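PDB 3E1K: Galactose/lactose metabolism regulatory protein GAL80 from Kluyveromyces lactis, which represses the lactose and galactose metabolic genes, apparently by blocking the transcriptional activator LAC9 when no inducing sugar is present. Local coordinates for residues Q83-D88 with S111-L116; G21-T26 with D76-F81; V94-H99 with L125-Q130. All blocks are in the same frame, centred on the assembly; numbering follows the deposited sequence.

Contact 1. Residues Q83-D88 with S111-L116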
loop_
_atom_site.group_PDB
_atom_site.type_symbol
_atom_site.label_atom_id
_atom_site.label_comp_id
_atom_site.label_asym_id
_atom_site.label_seq_id
_atom_site.Cartn_x
_atom_site.Cartn_y
_atom_site.Cartn_z
ATOM N N GLN A 83 26.918 -22.757 -32.803
ATOM C CA GLN A 83 27.873 -23.841 -33.049
ATOM C C GLN A 83 29.294 -23.748 -32.546
ATOM O O GLN A 83 29.943 -24.731 -32.188
ATOM C CB GLN A 83 27.908 -24.133 -34.529
ATOM C CG GLN A 83 26.585 -24.690 -34.929
ATOM C CD GLN A 83 26.585 -25.050 -36.388
ATOM O OE1 GLN A 83 27.582 -24.831 -37.082
ATOM N NE2 GLN A 83 25.461 -25.583 -36.864
ATOM N N TYR A 84 29.828 -22.550 -32.624
ATOM C CA TYR A 84 31.196 -22.318 -32.195
ATOM C C TYR A 84 31.409 -23.150 -30.914
ATOM O O TYR A 84 30.851 -22.814 -29.854
ATOM C CB TYR A 84 31.225 -20.806 -31.936
ATOM C CG TYR A 84 32.575 -20.142 -31.884
ATOM C CD1 TYR A 84 33.720 -20.872 -32.167
ATOM C CD2 TYR A 84 32.681 -18.850 -31.507
ATOM C CE1 TYR A 84 34.941 -20.317 -32.080
ATOM C CE2 TYR A 84 33.903 -18.236 -31.449
ATOM C CZ TYR A 84 35.005 -18.942 -31.764
ATOM O OH TYR A 84 36.196 -18.272 -31.604
ATOM N N LYS A 85 32.227 -24.170 -31.089
ATOM C CA LYS A 85 32.634 -25.072 -30.067
ATOM C C LYS A 85 33.823 -24.463 -29.379
ATOM O O LYS A 85 34.763 -25.120 -28.956
ATOM C CB LYS A 85 32.999 -26.395 -30.690
ATOM C CG LYS A 85 31.851 -27.315 -30.792
ATOM C CD LYS A 85 31.481 -27.556 -32.196
ATOM C CE LYS A 85 31.894 -28.935 -32.577
ATOM N NZ LYS A 85 31.678 -29.835 -31.454
ATOM N N ASP A 86 33.758 -23.165 -29.307
ATOM C CA ASP A 86 34.543 -22.327 -28.414
ATOM C C ASP A 86 33.715 -21.589 -27.370
ATOM O O ASP A 86 34.263 -20.786 -26.608
ATOM C CB ASP A 86 35.288 -21.270 -29.170
ATOM C CG ASP A 86 36.612 -21.768 -29.562
ATOM O OD1 ASP A 86 37.586 -21.024 -29.610
ATOM O OD2 ASP A 86 36.628 -23.005 -29.742
ATOM N N ILE A 87 32.403 -21.768 -27.327
ATOM C CA ILE A 87 31.709 -20.954 -26.354
ATOM C C ILE A 87 31.198 -21.773 -25.202
ATOM O O ILE A 87 30.222 -22.531 -25.373
ATOM C CB ILE A 87 30.491 -20.296 -26.954
ATOM C CG1 ILE A 87 30.908 -19.671 -28.276
ATOM C CG2 ILE A 87 29.783 -19.499 -25.881
ATOM C CD1 ILE A 87 29.766 -18.857 -28.848
ATOM N N ASP A 88 31.799 -21.620 -24.020
ATOM C CA ASP A 88 31.261 -22.408 -22.872
ATOM C C ASP A 88 29.954 -21.756 -22.461
ATOM O O ASP A 88 28.994 -22.398 -22.080
ATOM C CB ASP A 88 32.180 -22.337 -21.681
ATOM C CG ASP A 88 33.587 -22.830 -22.005
ATOM O OD1 ASP A 88 33.750 -23.515 -23.026
ATOM O OD2 ASP A 88 34.489 -22.509 -21.214
ATOM N N SER A 111 23.277 -28.146 -29.761
ATOM C CA SER A 111 23.076 -29.469 -29.168
ATOM C C SER A 111 24.351 -30.275 -29.323
ATOM O O SER A 111 24.764 -31.052 -28.444
ATOM C CB SER A 111 21.839 -30.137 -29.783
ATOM O OG SER A 111 20.921 -29.226 -30.392
ATOM N N GLN A 112 24.955 -30.015 -30.486
ATOM C CA GLN A 112 26.239 -30.631 -30.791
ATOM C C GLN A 112 27.361 -29.923 -29.957
ATOM O O GLN A 112 28.298 -30.548 -29.441
ATOM C CB GLN A 112 26.478 -30.521 -32.297
ATOM C CG GLN A 112 26.436 -29.054 -32.746
ATOM C CD GLN A 112 27.833 -28.448 -32.935
ATOM O OE1 GLN A 112 28.698 -29.030 -33.604
ATOM N NE2 GLN A 112 28.039 -27.230 -32.401
ATOM N N ASN A 113 27.272 -28.637 -29.748
ATOM C CA ASN A 113 28.314 -28.028 -28.980
ATOM C C ASN A 113 28.217 -28.557 -27.548
ATOM O O ASN A 113 27.106 -28.672 -26.966
ATOM C CB ASN A 113 28.126 -26.497 -28.966
ATOM C CG ASN A 113 29.289 -25.782 -28.310
ATOM O OD1 ASN A 113 30.369 -26.373 -28.065
ATOM N ND2 ASN A 113 29.104 -24.498 -28.031
ATOM N N LEU A 114 29.333 -28.918 -26.951
ATOM C CA LEU A 114 29.283 -29.642 -25.706
ATOM C C LEU A 114 30.259 -29.083 -24.732
ATOM O O LEU A 114 30.744 -29.795 -23.895
ATOM C CB LEU A 114 29.664 -31.085 -25.966
ATOM C CG LEU A 114 28.737 -32.250 -25.715
ATOM C CD1 LEU A 114 28.224 -32.748 -27.013
ATOM C CD2 LEU A 114 29.548 -33.315 -25.028
ATOM N N ASN A 115 30.643 -27.838 -24.894
ATOM C CA ASN A 115 31.313 -27.131 -23.835
ATOM C C ASN A 115 30.499 -25.953 -23.482
ATOM O O ASN A 115 30.806 -25.272 -22.551
ATOM C CB ASN A 115 32.690 -26.664 -24.195
ATOM C CG ASN A 115 33.174 -27.261 -25.396
ATOM O OD1 ASN A 115 33.225 -28.453 -25.517
ATOM N ND2 ASN A 115 33.550 -26.444 -26.317
ATOM N N LEU A 116 29.456 -25.708 -24.247
ATOM C CA LEU A 116 28.510 -24.709 -23.859
ATOM C C LEU A 116 28.011 -25.327 -22.623
ATOM O O LEU A 116 27.388 -26.353 -22.662
ATOM C CB LEU A 116 27.365 -24.576 -24.861
ATOM C CG LEU A 116 26.249 -23.621 -24.439
ATOM C CD1 LEU A 116 26.580 -22.257 -24.669
ATOM C CD2 LEU A 116 24.966 -23.903 -25.088
#
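Gln112 and Asn113 reach across from residues 111-116 and hold the backbone of residues 83-88 with their side-chain amides. Gln112 NE2 donates to Gln83 O at 3.1 Å, with 141° at the hydrogen; the donor lies in the carbonyl plane, on a lone pair, and the acceptor is almost in the plane of the Gln112 amide. With CG anti to its backbone N (chi1 -173°), the Asn113 amide is carried over toward the other loop, where ND2 gives a weak hydrogen bond to Ile87 O at 3.5 Å. Tyr84 O also lies close to this ND2, but at a poor angle; it accepts instead from Ile87 N, closing a turn in its own loop.

Packing is carried mainly by Lys85. Its bent chain crosses that of Gln112, CD coming 3.8 Å from Gln112 CD, and it slides past Asn113 in the opposite direction. Deeper in, Ile87 CG2 and Leu116 CD1 meet loosely at 4.4 Å.

Where the backbones converge, the contacts are CA-H...O: Leu116 CA faces Ile87 O at 3.2 Å, and Asp88 CA faces Asn115 O. Beyond them Asp88 makes backbone hydrogen bonds with Arg117 and Tyr118. Two helix-to-strand loops thus meet where the neighbouring parallel strands 89-92 and 118-122 begin, the amino-terminal edge of a Rossmann-fold sheet.

Contact 2. Residues G21-T26 with D76-F81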
loop_
_atom_site.group_PDB
_atom_site.type_symbol
_atom_site.label_atom_id
_atom_site.label_comp_id
_atom_site.label_asym_id
_atom_site.label_seq_id
_atom_site.Cartn_x
_atom_site.Cartn_y
_atom_site.Cartn_z
ATOM N N GLY A 21 29.891 -15.927 -25.320
ATOM C CA GLY A 21 29.565 -15.683 -26.710
ATOM C C GLY A 21 28.543 -14.591 -26.428
ATOM O O GLY A 21 27.831 -14.669 -25.442
ATOM N N PHE A 22 28.477 -13.583 -27.286
ATOM C CA PHE A 22 27.518 -12.518 -27.023
ATOM C C PHE A 22 26.509 -12.225 -28.099
ATOM O O PHE A 22 26.784 -11.844 -29.269
ATOM C CB PHE A 22 28.211 -11.233 -26.634
ATOM C CG PHE A 22 28.195 -10.975 -25.155
ATOM C CD1 PHE A 22 29.383 -10.855 -24.442
ATOM C CD2 PHE A 22 26.978 -10.840 -24.481
ATOM C CE1 PHE A 22 29.354 -10.603 -23.083
ATOM C CE2 PHE A 22 26.944 -10.591 -23.131
ATOM C CZ PHE A 22 28.136 -10.461 -22.423
ATOM N N VAL A 23 25.268 -12.332 -27.682
ATOM C CA VAL A 23 24.180 -12.061 -28.579
ATOM C C VAL A 23 23.705 -10.685 -28.044
ATOM O O VAL A 23 23.441 -10.635 -26.858
ATOM C CB VAL A 23 23.031 -13.084 -28.229
ATOM C CG1 VAL A 23 21.663 -12.549 -28.540
ATOM C CG2 VAL A 23 23.172 -14.355 -28.996
ATOM N N GLY A 24 23.589 -9.615 -28.841
ATOM C CA GLY A 24 23.082 -8.352 -28.347
ATOM C C GLY A 24 24.172 -7.336 -28.114
ATOM O O GLY A 24 23.893 -6.305 -27.486
ATOM N N LEU A 25 25.371 -7.675 -28.545
ATOM C CA LEU A 25 26.434 -6.707 -28.420
ATOM C C LEU A 25 26.306 -5.763 -29.633
ATOM O O LEU A 25 26.774 -6.016 -30.736
ATOM C CB LEU A 25 27.813 -7.310 -28.106
ATOM C CG LEU A 25 28.428 -6.148 -27.331
ATOM C CD1 LEU A 25 27.908 -6.433 -25.964
ATOM C CD2 LEU A 25 29.918 -6.037 -27.246
ATOM N N THR A 26 25.588 -4.692 -29.368
ATOM C CA THR A 26 25.324 -3.652 -30.319
ATOM C C THR A 26 26.573 -2.872 -30.721
ATOM O O THR A 26 26.900 -2.864 -31.904
ATOM C CB THR A 26 24.262 -2.790 -29.722
ATOM O OG1 THR A 26 23.073 -3.588 -29.711
ATOM C CG2 THR A 26 24.099 -1.540 -30.582
ATOM N N ASP A 76 27.373 -13.964 -38.171
ATOM C CA ASP A 76 26.336 -13.471 -39.053
ATOM C C ASP A 76 25.085 -14.298 -38.870
ATOM O O ASP A 76 23.976 -13.794 -39.005
ATOM C CB ASP A 76 26.842 -13.703 -40.491
ATOM C CG ASP A 76 26.603 -12.483 -41.369
ATOM O OD1 ASP A 76 26.252 -11.410 -40.795
ATOM O OD2 ASP A 76 26.727 -12.624 -42.617
ATOM N N SER A 77 25.286 -15.565 -38.561
ATOM C CA SER A 77 24.166 -16.475 -38.383
ATOM C C SER A 77 24.175 -16.822 -36.893
ATOM O O SER A 77 25.183 -16.753 -36.216
ATOM C CB SER A 77 24.429 -17.753 -39.188
ATOM O OG SER A 77 23.291 -18.584 -39.188
ATOM N N LEU A 78 22.991 -17.157 -36.420
ATOM C CA LEU A 78 22.786 -17.434 -35.036
ATOM C C LEU A 78 22.849 -18.922 -34.949
ATOM O O LEU A 78 22.872 -19.488 -33.888
ATOM C CB LEU A 78 21.424 -16.896 -34.634
ATOM C CG LEU A 78 21.025 -16.585 -33.200
ATOM C CD1 LEU A 78 21.349 -15.219 -32.776
ATOM C CD2 LEU A 78 19.564 -16.799 -33.103
ATOM N N GLU A 79 22.884 -19.548 -36.102
ATOM C CA GLU A 79 23.205 -20.946 -36.208
ATOM C C GLU A 79 24.697 -20.945 -36.151
ATOM O O GLU A 79 25.341 -21.612 -35.402
ATOM C CB GLU A 79 22.842 -21.432 -37.608
ATOM C CG GLU A 79 21.528 -22.122 -37.750
ATOM C CD GLU A 79 21.619 -23.313 -38.640
ATOM O OE1 GLU A 79 20.602 -23.741 -39.188
ATOM O OE2 GLU A 79 22.714 -23.841 -38.784
ATOM N N SER A 80 25.226 -20.153 -37.020
ATOM C CA SER A 80 26.676 -19.970 -37.163
ATOM C C SER A 80 27.208 -19.909 -35.727
ATOM O O SER A 80 28.009 -20.743 -35.256
ATOM C CB SER A 80 26.950 -18.627 -37.881
ATOM O OG SER A 80 27.016 -18.731 -39.295
ATOM N N PHE A 81 26.635 -18.993 -34.967
ATOM C CA PHE A 81 26.940 -18.748 -33.555
ATOM C C PHE A 81 26.786 -19.955 -32.713
ATOM O O PHE A 81 27.715 -20.549 -32.303
ATOM C CB PHE A 81 25.973 -17.678 -33.030
ATOM C CG PHE A 81 26.380 -17.070 -31.721
ATOM C CD1 PHE A 81 27.515 -16.346 -31.607
ATOM C CD2 PHE A 81 25.611 -17.214 -30.620
ATOM C CE1 PHE A 81 27.861 -15.829 -30.446
ATOM C CE2 PHE A 81 25.996 -16.692 -29.467
ATOM C CZ PHE A 81 27.112 -16.000 -29.384
#
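Phe81 points its ring from helix 78-83 at strand 18-23, one of the places where a helix packs on the sheet of this Rossmann fold: the helix belongs to the beta-alpha-beta crossover that leaves strand 73-75 and returns to the sheet at 89-92. The tip of the ring meets the strand backbone. CZ lies 3.5 Å from Phe22 N and 3.6 Å from Gly21 C, both at the ring edge and near its plane. Gly21 suits this approach, because a side chain on it would be directed at that same tip. Farther round the ring, Val23 CG2 comes obliquely to CE2 at 3.7 Å. The same methyl touches Leu78 CD1 at 4.3 Å, so it sits against two residues of the helix; having CG2 anti to the carbonyl carbon directs it there.

Phe81 keeps CG anti to its backbone N (chi1 -165°), which turns CG toward the strand. Phe75 meets the ring edge-to-face. Tyr53 and Ile90, from the strands to either side of 18-23, also touch the Phe81 side chain. An alanine in place of Phe81 would probably open a gap beside Gly21 and Phe22 and leave the Val23 methyl with Leu78 but without the nearer of its two partners.

Behind this layer, the strand is held by backbone hydrogen bonds of Phe22 with Ala51 and of Gly21 and Val23 with Val91. It then runs into a turn at Gly24, whose phi of 103° calls for glycine, consistent with the glycine-containing loop that follows the first strand of nucleotide-binding Rossmann domains. Ser77, just before the helix, is its N-cap. Phe81 N bonds to Ser77 O at 2.9 Å, fixing the backbone that carries the ring, and Ser77 OG accepts from Glu79 N at 3.3 Å, with 147° at the hydrogen.

Contact 3. Residues V94-H99 with L125-Q130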
loop_
_atom_site.group_PDB
_atom_site.type_symbol
_atom_site.label_atom_id
_atom_site.label_comp_id
_atom_site.label_asym_id
_atom_site.label_seq_id
_atom_site.Cartn_x
_atom_site.Cartn_y
_atom_site.Cartn_z
ATOM N N VAL A 94 18.879 -9.181 -25.405
ATOM C CA VAL A 94 18.184 -8.592 -26.551
ATOM C C VAL A 94 16.699 -8.453 -26.220
ATOM O O VAL A 94 16.156 -9.122 -25.352
ATOM C CB VAL A 94 18.346 -9.448 -27.832
ATOM C CG1 VAL A 94 19.734 -10.060 -27.845
ATOM C CG2 VAL A 94 17.198 -10.537 -27.955
ATOM N N LYS A 95 16.009 -7.543 -26.888
ATOM C CA LYS A 95 14.586 -7.355 -26.627
ATOM C C LYS A 95 13.881 -8.659 -26.290
ATOM O O LYS A 95 14.073 -9.663 -26.976
ATOM C CB LYS A 95 13.893 -6.855 -27.902
ATOM C CG LYS A 95 14.384 -5.540 -28.456
ATOM C CD LYS A 95 13.512 -5.169 -29.631
ATOM C CE LYS A 95 13.781 -3.730 -30.029
ATOM N NZ LYS A 95 13.598 -3.384 -31.482
ATOM N N VAL A 96 13.010 -8.594 -25.285
ATOM C CA VAL A 96 12.255 -9.767 -24.902
ATOM C C VAL A 96 11.252 -10.314 -25.904
ATOM O O VAL A 96 10.830 -11.463 -25.781
ATOM C CB VAL A 96 11.441 -9.404 -23.708
ATOM C CG1 VAL A 96 10.789 -10.636 -23.071
ATOM C CG2 VAL A 96 12.284 -8.534 -22.713
ATOM N N PRO A 97 10.888 -9.555 -26.927
ATOM C CA PRO A 97 9.902 -10.066 -27.869
ATOM C C PRO A 97 10.645 -10.949 -28.870
ATOM O O PRO A 97 10.074 -11.819 -29.525
ATOM C CB PRO A 97 9.368 -8.772 -28.500
ATOM C CG PRO A 97 9.540 -7.682 -27.345
ATOM C CD PRO A 97 10.454 -8.273 -26.307
ATOM N N GLU A 98 11.948 -10.724 -28.964
ATOM C CA GLU A 98 12.808 -11.522 -29.819
ATOM C C GLU A 98 13.459 -12.478 -28.822
ATOM O O GLU A 98 14.434 -13.131 -29.145
ATOM C CB GLU A 98 13.969 -10.649 -30.328
ATOM C CG GLU A 98 13.955 -10.319 -31.794
ATOM C CD GLU A 98 14.516 -8.910 -31.997
ATOM O OE1 GLU A 98 15.747 -8.766 -32.065
ATOM O OE2 GLU A 98 13.720 -7.962 -32.029
ATOM N N HIS A 99 13.008 -12.563 -27.582
ATOM C CA HIS A 99 13.640 -13.462 -26.629
ATOM C C HIS A 99 13.289 -14.862 -26.944
ATOM O O HIS A 99 14.117 -15.715 -26.936
ATOM C CB HIS A 99 13.276 -13.137 -25.202
ATOM C CG HIS A 99 14.353 -12.416 -24.466
ATOM N ND1 HIS A 99 14.223 -12.003 -23.165
ATOM C CD2 HIS A 99 15.587 -12.034 -24.853
ATOM C CE1 HIS A 99 15.324 -11.387 -22.787
ATOM N NE2 HIS A 99 16.168 -11.394 -23.795
ATOM N N LEU A 125 12.629 -13.493 -18.671
ATOM C CA LEU A 125 13.149 -14.600 -19.467
ATOM C C LEU A 125 12.568 -14.573 -20.897
ATOM O O LEU A 125 13.326 -14.602 -21.875
ATOM C CB LEU A 125 12.828 -15.918 -18.780
ATOM C CG LEU A 125 13.162 -17.141 -19.629
ATOM C CD1 LEU A 125 14.634 -17.172 -19.967
ATOM C CD2 LEU A 125 12.729 -18.376 -18.879
ATOM N N ALA A 126 11.226 -14.538 -21.028
ATOM C CA ALA A 126 10.568 -14.490 -22.350
ATOM C C ALA A 126 9.540 -13.386 -22.319
ATOM O O ALA A 126 9.477 -12.594 -21.379
ATOM C CB ALA A 126 9.838 -15.772 -22.698
ATOM N N ALA A 127 8.724 -13.308 -23.350
ATOM C CA ALA A 127 7.741 -12.250 -23.322
ATOM C C ALA A 127 6.331 -12.748 -23.012
ATOM O O ALA A 127 5.419 -11.929 -22.945
ATOM C CB ALA A 127 7.747 -11.414 -24.580
ATOM N N SER A 128 6.113 -14.055 -22.890
ATOM C CA SER A 128 4.754 -14.512 -22.523
ATOM C C SER A 128 5.082 -15.717 -21.664
ATOM O O SER A 128 6.179 -16.266 -21.866
ATOM C CB SER A 128 3.927 -14.910 -23.721
ATOM O OG SER A 128 4.023 -16.313 -23.799
ATOM N N VAL A 129 4.235 -16.084 -20.717
ATOM C CA VAL A 129 4.637 -17.178 -19.840
ATOM C C VAL A 129 4.891 -18.368 -20.783
ATOM O O VAL A 129 6.008 -18.862 -20.888
ATOM C CB VAL A 129 3.644 -17.321 -18.665
ATOM C CG1 VAL A 129 2.191 -17.367 -19.134
ATOM C CG2 VAL A 129 4.052 -18.415 -17.667
ATOM N N GLN A 130 3.869 -18.905 -21.421
ATOM C CA GLN A 130 4.020 -20.186 -22.100
ATOM C C GLN A 130 5.098 -20.207 -23.115
ATOM O O GLN A 130 5.506 -21.218 -23.632
ATOM C CB GLN A 130 2.754 -20.562 -22.830
ATOM C CG GLN A 130 1.554 -20.178 -22.143
ATOM C CD GLN A 130 1.100 -18.917 -22.664
ATOM O OE1 GLN A 130 0.761 -18.016 -21.930
ATOM N NE2 GLN A 130 1.112 -18.808 -23.953
#
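The imidazole of His99 lies against the backbone at Leu125 and Ala126, with Leu125 O approaching the ring obliquely and ND1 3.0 Å from that oxygen. One face of the ring is occupied by its own loop: Val96 N stands 4.1 Å above the ring plane, over its centre, while Lys95 C lies toward the rim. The weak hydrogen bond that ND1 makes is to Ala124 O, just before residues 125-130, which ties the ring to the loop just after strand 118-122. The other ring nitrogen, NE2, is near Val94 O, but the angle is poor for a hydrogen bond. At the base of the side chain, His99 CB rests 4.2 Å from Ala126 CA.

The second half of the contact is mostly packing and centres on Ala127. Its CB fits against Val96, 3.5 Å from CG1 and 3.3 Å from the carbonyl O, and Pro97 CD comes loosely to it at 4.5 Å. Val96 has CG1 anti to its backbone N (chi1 -170°), which sets this methyl beside Ala127.

Both segments lead from a parallel strand into the next helix, 89-92 into 99-108 and 118-122 into 129-139. They meet at the carboxy-terminal edge of the Rossmann sheet, the edge at which such domains generally bind their nucleotide.

Both loops run into a capped helix start. Glu98 N bonds to Lys95 O at 3.1 Å, and His99 N more weakly to Val96 O, with Glu98 at the N-cap. Across from it Ser128 is the N-cap, its OG accepting a weak bond from Gln131 N, while Gln131 OE1 takes the N-H of Ala127. The Leu125 side chain turns from the contact and packs on Phe427, Ala430 and Ile431 of helix 427-446.

How the contacts relate
The three contacts belong to one Rossmann domain. Contacts 1 and 2, with centres 13 Å apart, share a core: Ile87 CD1 packs on Phe81 CE1 at 3.9 Å, and Ile87 CG2 lies 3.6 Å from Gly21 N. Contact 2 also touches contact 3, through Val23 CG1 and Val94 CG1, although their centres are 17 Å apart. Contacts 1 and 3 do not meet; their nearest atoms are about 13 Å apart, and they join loops at opposite ends of strands 89-92 and 118-122. Contact 3 and the Gly24 turn of contact 2 therefore lie on the edge where Rossmann domains usually bind nucleotide, whereas contact 1 lies at the far edge.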